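Local coordinates for mRNA-binding protein PUF3 (Saccharomyces cerevisiae, PDB 3K49) that binds the 3' untranslated regions of mRNAs, mainly those encoding mitochondrial proteins, and speeds deadenylation and decay of COX17 mRNA, at residues A[130-134]-A[160-166]; A[244-248]-A[279-283]. All blocks are in the same frame, centred on the assembly; numbering follows the deposited sequence.

Contact 1 (A[130-134]-A[160-166]); sequences RIELV and TIPIEKL
Arg130, Ile131 and Val134 on helix 127-134 meet Thr160, Ile161, Lys165 and Leu166 in a mostly apolar repeat-to-repeat contact with a water-bridged polar edge; the second group runs from the end of helix 150-160 through the loop before helix 167-173. Ile161, just past the helix end, sends CD1 tip to tip against Val134 CG2 at 3.5 Å. Its CG1 stands anti to the carbonyl carbon (chi1 -55°), which also brings CD1 3.8 Å from Arg130 CB. The Leu166 side chain crosses that of Val134 at about a right angle, its CD2 3.8 Å from Val134 CG1. This joins Pumilio repeats 3 and 4, successive units of the helical PUM-HD array, and Leu122 of helix 114-124 touches both Val134 and Thr160. With CG1 anti to the backbone N (chi1 179°), Ile131 places CD1 3.4 Å from Lys165 O and 4.2 Å from Leu166 CD2. The extended Arg130 chain passes Thr160 obliquely. At the guanidinium edge, in its plane, a water accepts from Arg130 NH1 at 3.0 Å and donates to Thr160 O at 2.7 Å, while NE makes a weak hydrogen bond to Leu122 O. Thr160 OG1 is bonded to Lys156 O in its own helix.

Contact 2 (A[244-248]-A[279-283]); sequences KQEII and QKDLI
Ile248 and Gln279, their CA atoms 6.4 Å apart, mark the nearest backbone approach of two almost parallel helical segments, 244-248 and 279-283, whose axes come within 10.7 Å at an angle of 16°. Gln279 reaches across with its chain extended beyond CG. Its NE2 donates to Gln245 OE1 at 3.1 Å in a fairly straight bond (N-H...O 162°), with the acceptor close to the Gln279 amide plane but the donor tilted out of the Gln245 carbonyl plane. Gln245 meets it by leaving the backbone with CG anti to N and then bending (chi2 64°); its own NE2 bonds Glu249 OE2. The other end of the Gln279 amide is also held, OE1 accepting from Ser276 N, so the two bonds fix which way the amide is turned. The segments belong to Pumilio repeats 6 and 7, neighbours in the curved PUM-HD stack of helical repeats. Ile248 crosses Gln279 at about a right angle: CG2 lies 3.7 Å from Gln279 CB, and CG1 packs 3.9 Å from Gln279 CD. An alanine in place of Gln279 would keep the CB contact but is likely to leave Gln245 OE1 without its donor and open a gap beside Ile248 CG1. One turn on from Gln279, Ile283 CD1 meets Ile248 CG2 at 4.0 Å. Lys244 lays CE 3.9 Å from Gln279 OE1 on the way to its NZ partners, the backbone oxygens of Tyr274 and Gln232.

Both contacts join successive Pumilio repeats of the one PUM-HD, repeats 3 and 4 at contact 1 and repeats 6 and 7 at contact 2, and the first closes before the second opens along the chain. Their centres lie about 37 Å apart and their nearest atoms about 21 Å, so they do not touch. Each comes no closer than about 12 Å to the bound RNA at its nearest atom; at that distance neither contact touches the RNA. The joints differ in kind: in contact 1 a helix meets a loop and a water bridges a guanidinium and a backbone carbonyl, whereas in contact 2 two helices are tied by a direct amide-to-amide hydrogen bond.

Contact 1 (A[130-134]-A[160-166])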
loop_
_atom_site.group_PDB
_atom_site.type_symbol
_atom_site.label_atom_id
_atom_site.label_comp_id
_atom_site.label_asym_id
_atom_site.label_seq_id
_atom_site.Cartn_x
_atom_site.Cartn_y
_atom_site.Cartn_z
ATOM N N ARG A 130 13.460 3.742 19.046
ATOM C CA ARG A 130 13.003 3.084 17.827
ATOM C C ARG A 130 14.097 2.213 17.226
ATOM O O ARG A 130 13.917 1.006 17.016
ATOM C CB ARG A 130 12.563 4.107 16.792
ATOM C CG ARG A 130 11.235 4.720 17.057
ATOM C CD ARG A 130 11.026 5.877 16.107
ATOM N NE ARG A 130 10.105 6.834 16.697
ATOM C CZ ARG A 130 10.095 8.126 16.410
ATOM N NH1 ARG A 130 10.965 8.612 15.532
ATOM N NH2 ARG A 130 9.228 8.930 17.014
ATOM N N ILE A 131 15.241 2.830 16.963
ATOM C CA ILE A 131 16.340 2.142 16.300
ATOM C C ILE A 131 16.881 1.032 17.210
ATOM O O ILE A 131 17.215 -0.071 16.762
ATOM C CB ILE A 131 17.445 3.139 15.833
ATOM C CG1 ILE A 131 18.597 2.378 15.175
ATOM C CG2 ILE A 131 17.935 3.993 16.989
ATOM C CD1 ILE A 131 18.154 1.504 13.996
ATOM N N GLU A 132 16.927 1.315 18.500
ATOM C CA GLU A 132 17.377 0.338 19.484
ATOM C C GLU A 132 16.561 -0.950 19.410
ATOM O O GLU A 132 17.121 -2.047 19.424
ATOM C CB GLU A 132 17.280 0.952 20.879
ATOM C CG GLU A 132 17.998 0.210 21.982
ATOM C CD GLU A 132 17.761 0.864 23.344
ATOM O OE1 GLU A 132 17.558 0.128 24.333
ATOM O OE2 GLU A 132 17.759 2.115 23.426
ATOM N N LEU A 133 15.238 -0.812 19.329
ATOM C CA LEU A 133 14.340 -1.961 19.163
ATOM C C LEU A 133 14.469 -2.639 17.791
ATOM O O LEU A 133 14.546 -3.863 17.695
ATOM C CB LEU A 133 12.883 -1.537 19.386
ATOM C CG LEU A 133 12.459 -1.287 20.833
ATOM C CD1 LEU A 133 10.990 -0.924 20.875
ATOM C CD2 LEU A 133 12.742 -2.516 21.724
ATOM N N VAL A 134 14.481 -1.833 16.735
ATOM C CA VAL A 134 14.546 -2.360 15.381
ATOM C C VAL A 134 15.850 -3.118 15.085
ATOM O O VAL A 134 15.843 -4.094 14.341
ATOM C CB VAL A 134 14.301 -1.250 14.336
ATOM C CG1 VAL A 134 14.596 -1.766 12.943
ATOM C CG2 VAL A 134 12.854 -0.750 14.440
ATOM N N THR A 160 9.224 5.336 10.154
ATOM C CA THR A 160 9.506 6.082 11.389
ATOM C C THR A 160 10.995 6.344 11.641
ATOM O O THR A 160 11.345 7.180 12.482
ATOM C CB THR A 160 8.917 5.367 12.644
ATOM O OG1 THR A 160 9.546 4.084 12.814
ATOM C CG2 THR A 160 7.392 5.188 12.524
ATOM N N ILE A 161 11.873 5.629 10.937
ATOM C CA ILE A 161 13.311 5.767 11.179
ATOM C C ILE A 161 14.035 6.167 9.903
ATOM O O ILE A 161 13.734 5.635 8.839
ATOM C CB ILE A 161 13.931 4.471 11.751
ATOM C CG1 ILE A 161 13.187 4.028 13.005
ATOM C CG2 ILE A 161 15.409 4.671 12.059
ATOM C CD1 ILE A 161 13.469 2.581 13.420
ATOM N N PRO A 162 14.969 7.134 9.998
ATOM C CA PRO A 162 15.742 7.582 8.834
ATOM C C PRO A 162 16.560 6.439 8.262
ATOM O O PRO A 162 17.339 5.817 8.987
ATOM C CB PRO A 162 16.667 8.648 9.422
ATOM C CG PRO A 162 15.922 9.165 10.614
ATOM C CD PRO A 162 15.264 7.948 11.191
ATOM N N ILE A 163 16.375 6.178 6.970
ATOM C CA ILE A 163 16.976 5.026 6.297
ATOM C C ILE A 163 18.492 4.910 6.505
ATOM O O ILE A 163 19.030 3.805 6.531
ATOM C CB ILE A 163 16.653 5.041 4.779
ATOM C CG1 ILE A 163 17.033 3.706 4.126
ATOM C CG2 ILE A 163 17.296 6.270 4.091
ATOM C CD1 ILE A 163 16.131 2.572 4.517
ATOM N N GLU A 164 19.176 6.043 6.651
ATOM C CA GLU A 164 20.596 6.041 7.016
ATOM C C GLU A 164 20.856 5.222 8.288
ATOM O O GLU A 164 21.933 4.644 8.460
ATOM C CB GLU A 164 21.127 7.473 7.195
ATOM C CG GLU A 164 20.415 8.300 8.263
ATOM C CD GLU A 164 20.765 9.783 8.192
ATOM O OE1 GLU A 164 20.006 10.608 8.755
ATOM O OE2 GLU A 164 21.797 10.124 7.566
ATOM N N LYS A 165 19.879 5.165 9.182
ATOM C CA LYS A 165 20.048 4.371 10.394
ATOM C C LYS A 165 19.675 2.911 10.186
ATOM O O LYS A 165 19.829 2.092 11.094
ATOM C CB LYS A 165 19.233 4.954 11.548
ATOM C CG LYS A 165 19.579 6.397 11.909
ATOM C CD LYS A 165 18.712 6.873 13.069
ATOM C CE LYS A 165 19.079 8.278 13.526
ATOM N NZ LYS A 165 18.206 8.726 14.653
ATOM N N LEU A 166 19.211 2.584 8.984
ATOM C CA LEU A 166 18.747 1.234 8.663
ATOM C C LEU A 166 19.476 0.545 7.495
ATOM O O LEU A 166 18.822 0.012 6.593
ATOM C CB LEU A 166 17.266 1.286 8.299
ATOM C CG LEU A 166 16.217 1.649 9.339
ATOM C CD1 LEU A 166 14.877 1.801 8.623
ATOM C CD2 LEU A 166 16.152 0.580 10.412
HETATM O O HOH W 1 13.383 7.441 14.277
#

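Contact 2 (A[244-248]-A[279-283])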
loop_
_atom_site.group_PDB
_atom_site.type_symbol
_atom_site.label_atom_id
_atom_site.label_comp_id
_atom_site.label_asym_id
_atom_site.label_seq_id
_atom_site.Cartn_x
_atom_site.Cartn_y
_atom_site.Cartn_z
ATOM N N LYS A 244 11.734 5.010 -15.855
ATOM C CA LYS A 244 10.399 5.428 -16.263
ATOM C C LYS A 244 10.264 5.395 -17.782
ATOM O O LYS A 244 9.196 5.099 -18.312
ATOM C CB LYS A 244 10.052 6.812 -15.733
ATOM C CG LYS A 244 8.607 7.197 -15.998
ATOM C CD LYS A 244 8.300 8.585 -15.472
ATOM C CE LYS A 244 6.877 9.022 -15.790
ATOM N NZ LYS A 244 6.493 10.214 -14.957
ATOM N N GLN A 245 11.360 5.691 -18.472
ATOM C CA GLN A 245 11.391 5.632 -19.925
ATOM C C GLN A 245 11.291 4.184 -20.455
ATOM O O GLN A 245 10.493 3.904 -21.352
ATOM C CB GLN A 245 12.648 6.333 -20.460
ATOM C CG GLN A 245 12.747 6.397 -21.993
ATOM C CD GLN A 245 11.639 7.230 -22.627
ATOM O OE1 GLN A 245 11.134 8.165 -22.019
ATOM N NE2 GLN A 245 11.260 6.889 -23.852
ATOM N N GLU A 246 12.085 3.267 -19.898
ATOM C CA GLU A 246 12.021 1.851 -20.296
ATOM C C GLU A 246 10.646 1.251 -20.056
ATOM O O GLU A 246 10.264 0.277 -20.695
ATOM C CB GLU A 246 13.072 1.008 -19.558
ATOM C CG GLU A 246 14.408 1.730 -19.394
ATOM C CD GLU A 246 15.312 1.114 -18.338
ATOM O OE1 GLU A 246 15.615 -0.100 -18.442
ATOM O OE2 GLU A 246 15.723 1.856 -17.414
ATOM N N ILE A 247 9.908 1.814 -19.108
ATOM C CA ILE A 247 8.580 1.303 -18.822
ATOM C C ILE A 247 7.646 1.779 -19.917
ATOM O O ILE A 247 6.906 0.988 -20.491
ATOM C CB ILE A 247 8.070 1.739 -17.442
ATOM C CG1 ILE A 247 8.921 1.112 -16.336
ATOM C CG2 ILE A 247 6.626 1.332 -17.280
ATOM C CD1 ILE A 247 8.827 1.830 -14.991
ATOM N N ILE A 248 7.701 3.074 -20.211
ATOM C CA ILE A 248 6.958 3.643 -21.321
ATOM C C ILE A 248 7.304 2.931 -22.646
ATOM O O ILE A 248 6.426 2.500 -23.404
ATOM C CB ILE A 248 7.287 5.135 -21.485
ATOM C CG1 ILE A 248 6.923 5.921 -20.222
ATOM C CG2 ILE A 248 6.568 5.701 -22.690
ATOM C CD1 ILE A 248 5.450 5.854 -19.846
ATOM N N GLN A 279 6.347 10.923 -23.935
ATOM C CA GLN A 279 6.089 9.534 -23.561
ATOM C C GLN A 279 4.651 9.141 -23.891
ATOM O O GLN A 279 4.379 8.038 -24.368
ATOM C CB GLN A 279 6.391 9.326 -22.074
ATOM C CG GLN A 279 7.862 9.498 -21.740
ATOM C CD GLN A 279 8.117 9.685 -20.266
ATOM O OE1 GLN A 279 7.208 10.017 -19.508
ATOM N NE2 GLN A 279 9.362 9.485 -19.848
ATOM N N LYS A 280 3.730 10.067 -23.654
ATOM C CA LYS A 280 2.311 9.816 -23.876
ATOM C C LYS A 280 1.988 9.677 -25.361
ATOM O O LYS A 280 1.224 8.796 -25.768
ATOM C CB LYS A 280 1.482 10.941 -23.258
ATOM C CG LYS A 280 -0.014 10.815 -23.479
ATOM C CD LYS A 280 -0.752 11.908 -22.707
ATOM C CE LYS A 280 -0.133 12.120 -21.323
ATOM N NZ LYS A 280 -0.925 13.067 -20.480
ATOM N N ASP A 281 2.575 10.555 -26.167
ATOM C CA ASP A 281 2.334 10.536 -27.601
ATOM C C ASP A 281 2.958 9.284 -28.201
ATOM O O ASP A 281 2.419 8.685 -29.134
ATOM C CB ASP A 281 2.888 11.806 -28.255
ATOM C CG ASP A 281 2.110 13.057 -27.854
ATOM O OD1 ASP A 281 0.868 13.072 -28.014
ATOM O OD2 ASP A 281 2.739 14.029 -27.380
ATOM N N LEU A 282 4.096 8.886 -27.641
ATOM C CA LEU A 282 4.748 7.640 -28.024
ATOM C C LEU A 282 3.808 6.443 -27.900
ATOM O O LEU A 282 3.824 5.539 -28.732
ATOM C CB LEU A 282 5.987 7.417 -27.165
ATOM C CG LEU A 282 6.807 6.207 -27.584
ATOM C CD1 LEU A 282 6.895 6.188 -29.087
ATOM C CD2 LEU A 282 8.188 6.250 -26.944
ATOM N N ILE A 283 2.990 6.433 -26.854
ATOM C CA ILE A 283 2.081 5.324 -26.623
ATOM C C ILE A 283 0.830 5.433 -27.484
ATOM O O ILE A 283 0.338 4.437 -28.014
ATOM C CB ILE A 283 1.668 5.251 -25.138
ATOM C CG1 ILE A 283 2.884 4.955 -24.260
ATOM C CG2 ILE A 283 0.563 4.220 -24.929
ATOM C CD1 ILE A 283 2.609 5.134 -22.786
#